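Local structure of putrescine aminotransferase (Halomonas elongata DSM 2581, 6GWI) at residues A104-I108 against E277-M281. The protein is a pyridoxal-5'-phosphate-dependent class III aminotransferase that probably moves amino groups from amine donors such as putrescine to carbonyl acceptors. Sequence-based numbering, arbitrary orientation.
Sequences APAHI and EPDLM
How two segments leading into the strands that flank a third can be joined without a hydrogen bond, mainly through side chains, is well illustrated where the loop 104-108 faces 277-281. Ala104 is the first residue to leave helical geometry after helix 91-103. A type II beta turn follows from Pro105 to Ile108, closed by a weak Ile108 N to Pro105 O hydrogen bond (3.3 Å), with His107 at positive phi (73°). CA atoms pair Pro105 with Glu277 (7.4 Å) and Ile108 with Asp279 (7.5 Å). Pro105 sets its CD 3.7 Å from CE of Met281 (m, t, m). On the solvent-exposed side, His107 (chi1 m) brings CD2 within 3.3 Å of OE2 of the poorly ordered Glu277, a close polar contact. Ile108 (m, t) points toward 277-281, its CD1 lying 3.7 Å from Met281 CE, 4.2 Å from Pro278 CG and 3.6 Å from Pro278 O. Leu298 touches both Ile108 and Met281: this is packing across strand 295-300, the antiparallel member of the mostly parallel seven-stranded sheet in the PLP-binding large domain of fold-type I, class III aminotransferases.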
loop_
_atom_site.group_PDB
_atom_site.type_symbol
_atom_site.label_atom_id
_atom_site.label_comp_id
_atom_site.label_asym_id
_atom_site.label_seq_id
_atom_site.Cartn_x
_atom_site.Cartn_y
_atom_site.Cartn_z
ATOM N N ALA B 104 -15.778 2.885 -16.349
ATOM C CA ALA B 104 -14.566 2.648 -17.107
ATOM C C ALA B 104 -14.877 2.583 -18.601
ATOM O O ALA B 104 -16.020 2.347 -19.000
ATOM C CB ALA B 104 -13.906 1.348 -16.649
ATOM N N PRO B 105 -13.869 2.782 -19.449
ATOM C CA PRO B 105 -14.077 2.629 -20.893
ATOM C C PRO B 105 -14.531 1.225 -21.252
ATOM O O PRO B 105 -14.514 0.299 -20.438
ATOM C CB PRO B 105 -12.697 2.933 -21.489
ATOM C CG PRO B 105 -12.029 3.768 -20.472
ATOM C CD PRO B 105 -12.510 3.262 -19.143
ATOM N N ALA B 106 -14.921 1.070 -22.513
ATOM C CA ALA B 106 -15.372 -0.222 -23.007
ATOM C C ALA B 106 -14.257 -1.254 -22.890
ATOM O O ALA B 106 -13.070 -0.941 -23.010
ATOM C CB ALA B 106 -15.837 -0.111 -24.459
ATOM N N HIS B 107 -14.658 -2.499 -22.651
ATOM C CA HIS B 107 -13.779 -3.659 -22.575
ATOM C C HIS B 107 -12.947 -3.672 -21.302
ATOM O O HIS B 107 -12.047 -4.512 -21.163
ATOM C CB HIS B 107 -12.813 -3.702 -23.766
ATOM C CG HIS B 107 -13.479 -3.524 -25.094
ATOM N ND1 HIS B 107 -14.482 -4.351 -25.547
ATOM C CD2 HIS B 107 -13.286 -2.599 -26.065
ATOM C CE1 HIS B 107 -14.878 -3.944 -26.740
ATOM N NE2 HIS B 107 -14.169 -2.882 -27.077
ATOM N N ILE B 108 -13.224 -2.775 -20.364
ATOM C CA ILE B 108 -12.578 -2.760 -19.055
ATOM C C ILE B 108 -13.688 -2.997 -18.039
ATOM O O ILE B 108 -14.404 -2.062 -17.658
ATOM C CB ILE B 108 -11.831 -1.446 -18.808
ATOM C CG1 ILE B 108 -10.776 -1.274 -19.909
ATOM C CG2 ILE B 108 -11.178 -1.449 -17.436
ATOM C CD1 ILE B 108 -10.101 0.074 -19.937
ATOM N N GLU B 277 -7.249 2.935 -25.362
ATOM C CA GLU B 277 -7.883 1.733 -24.828
ATOM C C GLU B 277 -6.807 0.938 -24.096
ATOM O O GLU B 277 -6.198 0.020 -24.670
ATOM C CB GLU B 277 -8.550 0.871 -25.895
ATOM C CG GLU B 277 -9.464 -0.188 -25.272
ATOM C CD GLU B 277 -9.659 -1.400 -26.153
ATOM O OE1 GLU B 277 -9.405 -1.289 -27.367
ATOM O OE2 GLU B 277 -10.061 -2.461 -25.631
ATOM N N PRO B 278 -6.513 1.286 -22.850
ATOM C CA PRO B 278 -5.494 0.546 -22.108
ATOM C C PRO B 278 -5.982 -0.846 -21.740
ATOM O O PRO B 278 -7.182 -1.137 -21.696
ATOM C CB PRO B 278 -5.259 1.409 -20.863
ATOM C CG PRO B 278 -6.516 2.182 -20.697
ATOM C CD PRO B 278 -7.023 2.441 -22.087
ATOM N N ASP B 279 -5.020 -1.731 -21.529
ATOM C CA ASP B 279 -5.313 -3.062 -21.024
ATOM C C ASP B 279 -5.409 -3.067 -19.509
ATOM O O ASP B 279 -6.135 -3.890 -18.940
ATOM C CB ASP B 279 -4.244 -4.040 -21.511
ATOM C CG ASP B 279 -4.233 -4.170 -23.023
ATOM O OD1 ASP B 279 -5.160 -4.801 -23.569
ATOM O OD2 ASP B 279 -3.320 -3.603 -23.665
ATOM N N LEU B 280 -4.709 -2.148 -18.852
ATOM C CA LEU B 280 -4.747 -2.020 -17.403
ATOM C C LEU B 280 -4.689 -0.547 -17.039
ATOM O O LEU B 280 -4.048 0.255 -17.717
ATOM C CB LEU B 280 -3.584 -2.773 -16.749
ATOM C CG LEU B 280 -3.443 -4.257 -17.097
ATOM C CD1 LEU B 280 -2.057 -4.756 -16.733
ATOM C CD2 LEU B 280 -4.507 -5.082 -16.388
ATOM N N MET B 281 -5.372 -0.190 -15.941
ATOM C CA MET B 281 -5.403 1.186 -15.462
ATOM C C MET B 281 -5.321 1.188 -13.938
ATOM O O MET B 281 -6.311 0.879 -13.258
ATOM C CB MET B 281 -6.663 1.922 -15.923
ATOM C CG MET B 281 -6.752 2.185 -17.424
ATOM S SD MET B 281 -8.134 3.265 -17.879
ATOM C CE MET B 281 -9.503 2.393 -17.129
#